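Local atomic coordinates of cyclopropane-fatty-acyl-phospholipid synthase 1 (Mycobacterium tuberculosis, PDB entry 1KP9), a protein that converts a double bond at the distal position of an alpha mycolic acid into a cyclopropane ring, using a methylene group taken from S-adenosyl-L-methionine. Residues A[58-63]-A[161-166]; A[89-94]-A[115-120]; A[142-147]-A[166-171]. All coordinates share one frame; numbering follows the deposited sequence.

Interaction 1. Residues A[58-63]-A[161-166]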
loop_
_atom_site.group_PDB
_atom_site.type_symbol
_atom_site.label_atom_id
_atom_site.label_comp_id
_atom_site.label_asym_id
_atom_site.label_seq_id
_atom_site.Cartn_x
_atom_site.Cartn_y
_atom_site.Cartn_z
ATOM N N GLY A 58 14.048 -0.763 2.810
ATOM C CA GLY A 58 15.390 -1.080 2.353
ATOM C C GLY A 58 15.765 -0.401 1.046
ATOM O O GLY A 58 16.889 -0.546 0.572
ATOM N N LYS A 59 14.831 0.353 0.470
ATOM C CA LYS A 59 15.073 1.038 -0.795
ATOM C C LYS A 59 15.280 2.547 -0.655
ATOM O O LYS A 59 15.627 3.224 -1.630
ATOM C CB LYS A 59 13.901 0.790 -1.753
ATOM C CG LYS A 59 13.740 -0.645 -2.226
ATOM C CD LYS A 59 12.506 -0.775 -3.121
ATOM C CE LYS A 59 12.303 -2.194 -3.641
ATOM N NZ LYS A 59 11.026 -2.303 -4.397
ATOM N N LEU A 60 15.079 3.077 0.545
ATOM C CA LEU A 60 15.209 4.512 0.761
ATOM C C LEU A 60 16.592 5.005 1.148
ATOM O O LEU A 60 16.809 6.215 1.246
ATOM C CB LEU A 60 14.209 4.975 1.826
ATOM C CG LEU A 60 12.708 4.917 1.529
ATOM C CD1 LEU A 60 11.927 5.497 2.709
ATOM C CD2 LEU A 60 12.407 5.701 0.272
ATOM N N GLY A 61 17.529 4.091 1.368
ATOM C CA GLY A 61 18.855 4.524 1.773
ATOM C C GLY A 61 18.765 5.395 3.025
ATOM O O GLY A 61 19.342 6.486 3.088
ATOM N N LEU A 62 18.028 4.908 4.022
ATOM C CA LEU A 62 17.845 5.629 5.279
ATOM C C LEU A 62 19.106 5.631 6.132
ATOM O O LEU A 62 19.742 4.593 6.318
ATOM C CB LEU A 62 16.703 5.004 6.082
ATOM C CG LEU A 62 15.274 5.224 5.585
ATOM C CD1 LEU A 62 14.390 4.106 6.102
ATOM C CD2 LEU A 62 14.768 6.585 6.033
ATOM N N GLN A 63 19.449 6.807 6.649
ATOM C CA GLN A 63 20.620 6.980 7.497
ATOM C C GLN A 63 20.188 7.437 8.888
ATOM O O GLN A 63 19.289 8.270 9.024
ATOM C CB GLN A 63 21.571 8.018 6.885
ATOM C CG GLN A 63 22.333 7.541 5.657
ATOM C CD GLN A 63 23.222 6.345 5.951
ATOM O OE1 GLN A 63 24.043 6.378 6.868
ATOM N NE2 GLN A 63 23.064 5.280 5.169
ATOM N N ASP A 161 18.570 15.139 -2.732
ATOM C CA ASP A 161 18.788 13.752 -3.128
ATOM C C ASP A 161 17.743 12.896 -2.429
ATOM O O ASP A 161 17.958 11.707 -2.186
ATOM C CB ASP A 161 20.175 13.301 -2.694
ATOM C CG ASP A 161 20.381 13.455 -1.202
ATOM O OD1 ASP A 161 20.439 14.609 -0.732
ATOM O OD2 ASP A 161 20.466 12.427 -0.498
ATOM N N GLY A 162 16.622 13.521 -2.091
ATOM C CA GLY A 162 15.549 12.815 -1.419
ATOM C C GLY A 162 15.036 11.648 -2.243
ATOM O O GLY A 162 15.088 11.666 -3.477
ATOM N N VAL A 163 14.538 10.629 -1.553
ATOM C CA VAL A 163 14.013 9.438 -2.200
ATOM C C VAL A 163 12.648 9.109 -1.623
ATOM O O VAL A 163 12.392 9.315 -0.438
ATOM C CB VAL A 163 14.941 8.220 -1.978
ATOM C CG1 VAL A 163 14.343 6.974 -2.624
ATOM C CG2 VAL A 163 16.325 8.512 -2.546
ATOM N N MET A 164 11.767 8.599 -2.472
ATOM C CA MET A 164 10.428 8.228 -2.041
ATOM C C MET A 164 10.034 6.909 -2.663
ATOM O O MET A 164 10.344 6.630 -3.817
ATOM C CB MET A 164 9.402 9.293 -2.435
ATOM C CG MET A 164 7.963 8.894 -2.104
ATOM S SD MET A 164 6.744 10.190 -2.433
ATOM C CE MET A 164 6.665 10.111 -4.264
ATOM N N LEU A 165 9.364 6.082 -1.880
ATOM C CA LEU A 165 8.914 4.807 -2.382
ATOM C C LEU A 165 7.395 4.781 -2.322
ATOM O O LEU A 165 6.807 5.097 -1.282
ATOM C CB LEU A 165 9.474 3.670 -1.544
ATOM C CG LEU A 165 9.070 2.337 -2.168
ATOM C CD1 LEU A 165 10.061 1.928 -3.250
ATOM C CD2 LEU A 165 9.014 1.315 -1.098
ATOM N N LEU A 166 6.773 4.408 -3.439
ATOM C CA LEU A 166 5.320 4.332 -3.533
ATOM C C LEU A 166 4.903 2.916 -3.869
ATOM O O LEU A 166 5.214 2.401 -4.939
ATOM C CB LEU A 166 4.797 5.278 -4.613
ATOM C CG LEU A 166 5.317 6.718 -4.545
ATOM C CD1 LEU A 166 4.652 7.544 -5.633
ATOM C CD2 LEU A 166 5.033 7.316 -3.178
#
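With CG of Leu60 turned opposite the carbonyl carbon (chi1 -67°), chi2 of -177° sets CD1 anti to CA and leaves the other branch, CD2, turned onto the strand at residues 163-165, while Val163 sets its CG1 opposite its own backbone N (chi1 178°) to meet it. Leu60 CD2 lies 3.7 Å from Val163 CG1, and the two side chains run past each other in opposite directions rather than meeting end on. Leu60 CD2 is also 3.7 Å from Val163 O and rests against Leu165 CB, so one branch of Leu60 settles between the side chains of Val163 and Leu165, which both project from the near face of the strand; Met164, between them, turns its side chain to the far face, toward helix 147-155. The segment 163-166 opens strand 163-171 of the Rossmann-like methyltransferase sheet, and residues 58-63 form the loop that links helix 45-57 to strand 67-71, so the contact lays a helix-to-strand connection over the sheet. Lys59 extends the cover with its aliphatic chain: CD comes 3.6 Å from Leu165 CD1, the two chains crossing at a slant. The stretched lysine reaches onward to the side-chain oxygens of Gln226 and Gln282, which bind NZ. On the loop side, Leu60 O accepts a hydrogen bond from Arg132 on strand 132-136.

Interaction 2. Residues A[89-94]-A[115-120]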
loop_
_atom_site.group_PDB
_atom_site.type_symbol
_atom_site.label_atom_id
_atom_site.label_comp_id
_atom_site.label_asym_id
_atom_site.label_seq_id
_atom_site.Cartn_x
_atom_site.Cartn_y
_atom_site.Cartn_z
ATOM N N ASN A 89 14.056 9.257 12.848
ATOM C CA ASN A 89 12.886 9.899 13.427
ATOM C C ASN A 89 11.785 9.518 12.450
ATOM O O ASN A 89 12.079 9.115 11.323
ATOM C CB ASN A 89 13.048 11.413 13.431
ATOM C CG ASN A 89 14.333 11.864 14.083
ATOM O OD1 ASN A 89 14.740 13.017 13.929
ATOM N ND2 ASN A 89 14.978 10.968 14.818
ATOM N N VAL A 90 10.527 9.641 12.854
ATOM C CA VAL A 90 9.439 9.276 11.952
ATOM C C VAL A 90 8.146 10.038 12.176
ATOM O O VAL A 90 7.700 10.219 13.313
ATOM C CB VAL A 90 9.094 7.772 12.052
ATOM C CG1 VAL A 90 10.190 6.938 11.421
ATOM C CG2 VAL A 90 8.871 7.384 13.516
ATOM N N VAL A 91 7.538 10.471 11.076
ATOM C CA VAL A 91 6.271 11.184 11.132
ATOM C C VAL A 91 5.271 10.380 10.297
ATOM O O VAL A 91 5.525 10.088 9.124
ATOM C CB VAL A 91 6.414 12.622 10.568
ATOM C CG1 VAL A 91 5.089 13.365 10.668
ATOM C CG2 VAL A 91 7.478 13.371 11.351
ATOM N N GLY A 92 4.146 10.015 10.913
ATOM C CA GLY A 92 3.132 9.236 10.223
ATOM C C GLY A 92 1.806 9.957 10.085
ATOM O O GLY A 92 1.361 10.644 11.007
ATOM N N LEU A 93 1.171 9.790 8.931
ATOM C CA LEU A 93 -0.110 10.429 8.633
ATOM C C LEU A 93 -1.188 9.388 8.376
ATOM O O LEU A 93 -0.932 8.360 7.747
ATOM C CB LEU A 93 0.021 11.306 7.387
ATOM C CG LEU A 93 0.851 12.596 7.394
ATOM C CD1 LEU A 93 2.188 12.404 8.052
ATOM C CD2 LEU A 93 1.023 13.042 5.947
ATOM N N THR A 94 -2.396 9.657 8.863
ATOM C CA THR A 94 -3.517 8.749 8.675
ATOM C C THR A 94 -4.814 9.512 8.840
ATOM O O THR A 94 -4.861 10.490 9.583
ATOM C CB THR A 94 -3.512 7.620 9.720
ATOM O OG1 THR A 94 -4.735 6.877 9.628
ATOM C CG2 THR A 94 -3.397 8.197 11.121
ATOM N N SER A 115 12.616 10.939 17.445
ATOM C CA SER A 115 11.253 11.461 17.448
ATOM C C SER A 115 10.278 10.584 16.665
ATOM O O SER A 115 10.571 10.147 15.550
ATOM C CB SER A 115 11.245 12.875 16.862
ATOM O OG SER A 115 9.932 13.406 16.819
ATOM N N LYS A 116 9.111 10.341 17.260
ATOM C CA LYS A 116 8.059 9.533 16.642
ATOM C C LYS A 116 6.757 10.320 16.745
ATOM O O LYS A 116 6.216 10.489 17.837
ATOM C CB LYS A 116 7.888 8.204 17.382
ATOM C CG LYS A 116 9.160 7.408 17.606
ATOM C CD LYS A 116 8.853 6.189 18.476
ATOM C CE LYS A 116 10.107 5.423 18.877
ATOM N NZ LYS A 116 9.766 4.246 19.738
ATOM N N ARG A 117 6.242 10.785 15.614
ATOM C CA ARG A 117 5.017 11.575 15.629
ATOM C C ARG A 117 3.926 11.051 14.694
ATOM O O ARG A 117 4.201 10.694 13.552
ATOM C CB ARG A 117 5.346 13.018 15.244
ATOM C CG ARG A 117 6.486 13.650 16.031
ATOM C CD ARG A 117 6.882 14.971 15.392
ATOM N NE ARG A 117 5.720 15.833 15.184
ATOM C CZ ARG A 117 5.519 16.568 14.093
ATOM N NH1 ARG A 117 6.406 16.548 13.105
ATOM N NH2 ARG A 117 4.428 17.316 13.988
ATOM N N VAL A 118 2.687 11.019 15.180
ATOM C CA VAL A 118 1.567 10.573 14.363
ATOM C C VAL A 118 0.606 11.730 14.162
ATOM O O VAL A 118 0.267 12.444 15.108
ATOM C CB VAL A 118 0.794 9.410 15.003
ATOM C CG1 VAL A 118 -0.394 9.027 14.124
ATOM C CG2 VAL A 118 1.703 8.223 15.164
ATOM N N LEU A 119 0.159 11.897 12.921
ATOM C CA LEU A 119 -0.742 12.981 12.572
ATOM C C LEU A 119 -2.015 12.517 11.883
ATOM O O LEU A 119 -1.979 11.724 10.942
ATOM C CB LEU A 119 -0.016 13.972 11.663
ATOM C CG LEU A 119 1.173 14.713 12.272
ATOM C CD1 LEU A 119 1.945 15.437 11.183
ATOM C CD2 LEU A 119 0.668 15.687 13.320
ATOM N N LEU A 120 -3.141 13.027 12.363
ATOM C CA LEU A 120 -4.421 12.690 11.776
ATOM C C LEU A 120 -4.728 13.729 10.707
ATOM O O LEU A 120 -5.653 14.523 10.847
ATOM C CB LEU A 120 -5.522 12.693 12.839
ATOM C CG LEU A 120 -6.923 12.195 12.445
ATOM C CD1 LEU A 120 -7.938 13.271 12.778
ATOM C CD2 LEU A 120 -7.002 11.851 10.969
#
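Val90 and Lys116, Val91 and Arg117, Gly92 and Val118, and Leu93 and Leu119 pair in register along two strands that run nearly parallel, their short axes approaching to 4.6 Å. Five backbone hydrogen bonds stitch them together, donors coming in turn from each strand: Val90 N to Ser115 O (2.7 Å), Arg117 N to Val90 O, Gly92 N to Arg117 O, Leu119 N to Gly92 O (2.6 Å) and Thr94 N to Leu119 O. The middle bonds are the straighter ones, 173° at the hydrogen for Arg117 N to Val90 O, against 148° at the Thr94 end. CA-H...O contacts, such as Val91 CA to Arg117 O at 3.2 Å, fill in between them.

The close packing lies around Val91. Its CG1 stands opposite the backbone N (chi1 -179°) and touches Leu119 CD1 at 3.8 Å, the two side chains slanting across each other; the same CG1 covers one face of the Arg117 guanidinium. CG2 of Val91 meets Arg117 NH1 at 3.8 Å, the arginine lying alongside and pointing the same way, and a salt bridge from NH1 to Glu128 anchors its charged end. On the other face Val90 CG2 is 4.1 Å from Lys116 CB, and Gly92 brings no side chain. Residues 90-93 are buried, whereas strand 116-119, one of the two edge strands, faces solvent: Ser115 and Leu120 are exposed, and the four residues between them partly so.

Cys73, just after strand 67-71, touches Thr94, a probable S-adenosyl-L-methionine-binding residue. Joined by helix 97-107, the strands form a right-handed beta-alpha-beta unit; Val118 packs on that helix and Val90 on helix 77-86, while strand 67-71 continues the sheet beyond strand 89-93.

Interaction 3. Residues A[142-147]-A[166-171]. With ACY (acetic acid), chain C.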
loop_
_atom_site.group_PDB
_atom_site.type_symbol
_atom_site.label_atom_id
_atom_site.label_comp_id
_atom_site.label_asym_id
_atom_site.label_seq_id
_atom_site.Cartn_x
_atom_site.Cartn_y
_atom_site.Cartn_z
ATOM N N PHE A 142 -8.849 3.171 -3.197
ATOM C CA PHE A 142 -8.443 3.549 -4.546
ATOM C C PHE A 142 -8.922 4.954 -4.835
ATOM O O PHE A 142 -10.092 5.279 -4.623
ATOM C CB PHE A 142 -9.052 2.596 -5.575
ATOM C CG PHE A 142 -8.840 1.157 -5.247
ATOM C CD1 PHE A 142 -9.925 0.315 -5.000
ATOM C CD2 PHE A 142 -7.550 0.645 -5.134
ATOM C CE1 PHE A 142 -9.727 -1.014 -4.639
ATOM C CE2 PHE A 142 -7.344 -0.677 -4.776
ATOM C CZ PHE A 142 -8.433 -1.515 -4.525
ATOM N N GLY A 143 -8.012 5.784 -5.329
ATOM C CA GLY A 143 -8.348 7.162 -5.645
ATOM C C GLY A 143 -7.066 7.852 -6.041
ATOM O O GLY A 143 -6.616 8.799 -5.393
ATOM N N HIS A 144 -6.481 7.351 -7.124
ATOM C CA HIS A 144 -5.220 7.855 -7.653
ATOM C C HIS A 144 -5.458 8.881 -8.761
ATOM O O HIS A 144 -5.130 8.635 -9.923
ATOM C CB HIS A 144 -4.413 6.676 -8.201
ATOM C CG HIS A 144 -4.391 5.483 -7.290
ATOM N ND1 HIS A 144 -3.351 5.225 -6.422
ATOM C CD2 HIS A 144 -5.286 4.481 -7.112
ATOM C CE1 HIS A 144 -3.605 4.115 -5.751
ATOM N NE2 HIS A 144 -4.773 3.645 -6.150
ATOM N N GLU A 145 -6.012 10.035 -8.392
ATOM C CA GLU A 145 -6.316 11.094 -9.355
ATOM C C GLU A 145 -5.684 12.437 -8.996
ATOM O O GLU A 145 -6.021 13.473 -9.578
ATOM C CB GLU A 145 -7.835 11.243 -9.478
ATOM C CG GLU A 145 -8.491 10.092 -10.232
ATOM C CD GLU A 145 -9.993 10.019 -10.028
ATOM O OE1 GLU A 145 -10.426 9.613 -8.925
ATOM O OE2 GLU A 145 -10.739 10.363 -10.972
ATOM N N ARG A 146 -4.772 12.407 -8.031
ATOM C CA ARG A 146 -4.071 13.603 -7.592
ATOM C C ARG A 146 -2.591 13.278 -7.423
ATOM O O ARG A 146 -1.900 13.853 -6.582
ATOM C CB ARG A 146 -4.669 14.122 -6.282
ATOM C CG ARG A 146 -6.052 14.752 -6.447
ATOM C CD ARG A 146 -6.547 15.372 -5.148
ATOM N NE ARG A 146 -5.654 16.422 -4.664
ATOM C CZ ARG A 146 -5.817 17.066 -3.511
ATOM N NH1 ARG A 146 -6.841 16.770 -2.719
ATOM N NH2 ARG A 146 -4.955 18.007 -3.147
ATOM N N TYR A 147 -2.115 12.346 -8.241
ATOM C CA TYR A 147 -0.721 11.927 -8.208
ATOM C C TYR A 147 0.218 13.054 -8.619
ATOM O O TYR A 147 1.334 13.161 -8.114
ATOM C CB TYR A 147 -0.510 10.725 -9.134
ATOM C CG TYR A 147 -0.555 9.381 -8.437
ATOM C CD1 TYR A 147 -1.603 9.049 -7.579
ATOM C CD2 TYR A 147 0.446 8.430 -8.650
ATOM C CE1 TYR A 147 -1.654 7.806 -6.949
ATOM C CE2 TYR A 147 0.402 7.179 -8.026
ATOM C CZ TYR A 147 -0.653 6.874 -7.176
ATOM O OH TYR A 147 -0.726 5.638 -6.565
ATOM N N LEU A 166 6.773 4.408 -3.439
ATOM C CA LEU A 166 5.320 4.332 -3.533
ATOM C C LEU A 166 4.903 2.916 -3.869
ATOM O O LEU A 166 5.214 2.401 -4.939
ATOM C CB LEU A 166 4.797 5.278 -4.613
ATOM C CG LEU A 166 5.317 6.718 -4.545
ATOM C CD1 LEU A 166 4.652 7.544 -5.633
ATOM C CD2 LEU A 166 5.033 7.316 -3.178
ATOM N N HIS A 167 4.202 2.296 -2.929
ATOM C CA HIS A 167 3.701 0.938 -3.071
ATOM C C HIS A 167 2.220 1.102 -3.379
ATOM O O HIS A 167 1.435 1.504 -2.510
ATOM C CB HIS A 167 3.899 0.183 -1.759
ATOM C CG HIS A 167 3.310 -1.189 -1.755
ATOM N ND1 HIS A 167 4.078 -2.329 -1.660
ATOM C CD2 HIS A 167 2.024 -1.605 -1.803
ATOM C CE1 HIS A 167 3.291 -3.389 -1.645
ATOM N NE2 HIS A 167 2.039 -2.977 -1.731
ATOM N N THR A 168 1.834 0.800 -4.615
ATOM C CA THR A 168 0.448 0.977 -5.015
ATOM C C THR A 168 -0.014 -0.076 -5.986
ATOM O O THR A 168 0.790 -0.740 -6.630
ATOM C CB THR A 168 0.239 2.359 -5.684
ATOM O OG1 THR A 168 -1.149 2.547 -5.987
ATOM C CG2 THR A 168 1.049 2.454 -6.971
ATOM N N ILE A 169 -1.325 -0.242 -6.071
ATOM C CA ILE A 169 -1.885 -1.188 -7.004
ATOM C C ILE A 169 -2.002 -0.369 -8.287
ATOM O O ILE A 169 -2.359 0.803 -8.250
ATOM C CB ILE A 169 -3.286 -1.672 -6.555
ATOM C CG1 ILE A 169 -3.159 -2.549 -5.303
ATOM C CG2 ILE A 169 -3.982 -2.427 -7.700
ATOM C CD1 ILE A 169 -4.432 -3.315 -4.961
ATOM N N THR A 170 -1.666 -0.969 -9.415
ATOM C CA THR A 170 -1.755 -0.258 -10.675
ATOM C C THR A 170 -2.582 -1.075 -11.648
ATOM O O THR A 170 -2.766 -2.282 -11.467
ATOM C CB THR A 170 -0.366 -0.030 -11.296
ATOM O OG1 THR A 170 0.269 -1.296 -11.507
ATOM C CG2 THR A 170 0.492 0.840 -10.393
ATOM N N GLY A 171 -3.094 -0.404 -12.672
ATOM C CA GLY A 171 -3.878 -1.085 -13.678
ATOM C C GLY A 171 -3.102 -1.032 -14.975
ATOM O O GLY A 171 -2.132 -0.285 -15.089
HETATM C C ACY C . -1.783 -2.489 -1.826
HETATM O O ACY C . -3.106 -2.706 -1.636
HETATM O OXT ACY C . -0.925 -3.541 -1.906
HETATM C CH3 ACY C . -1.263 -1.085 -1.948
#
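The loop after strand 132-136, leading into helix 147-155, here folds against strand 163-171 near the probable active site of this methyltransferase. A small polar cluster joins them. His144 ND1 of the loop and Tyr147 OH, at the start of helix 147-155, share a hydrogen bond of 2.7 Å, the phenol bringing its CE1 to the imidazole edge, in plane. Across the contact Thr168 OG1, turned opposite its backbone N (chi1 -176°), comes to 3.2 Å from Tyr147 OH and lies 3.1 Å from Ile169 O. Thr168 OG1 is 2.9 Å from His144 CE1, approaching the ring obliquely as the side chains slide past each other. The Ile169 carbonyl sits over a face of the His144 ring, whose buried NE2 has no partner in the model.

Alongside, Phe142 offers its ring edge to Ile169, CE2 to CD1 at 3.9 Å. One residue before Thr168, and pointing away from the loop, His167 donates from NE2 to OXT of a bound acetic acid (3.0 Å), probably a crystallisation component, also held by Tyr232 and Cys35. The side chain of Cys269, the probable active-site residue, is about 6 Å from that of Phe142, consistent with a loop of a Rossmann-like sheet bordering the catalytic pocket.

How the interactions relate
The three contacts are spread over one mixed sheet. Interaction 2 joins strands 89-93 and 116-119 at one margin, whereas interactions 1 and 3 both use strand 163-171, near its start and along its later part, and share Leu166. The first two contacts have centres about 17 Å apart; the centres of the first and third are separated by about 19 Å, and those of the second and third by about 22 Å. Along the chain, interaction 2 falls wholly between the two segments of interaction 1, while interactions 1 and 3 interleave and 2 closes before 3 opens. Interaction 2 sits near residues that probably bind S-adenosyl-L-methionine, while strand 163-171 runs from interaction 1 to interaction 3, close to the probable active-site Cys269.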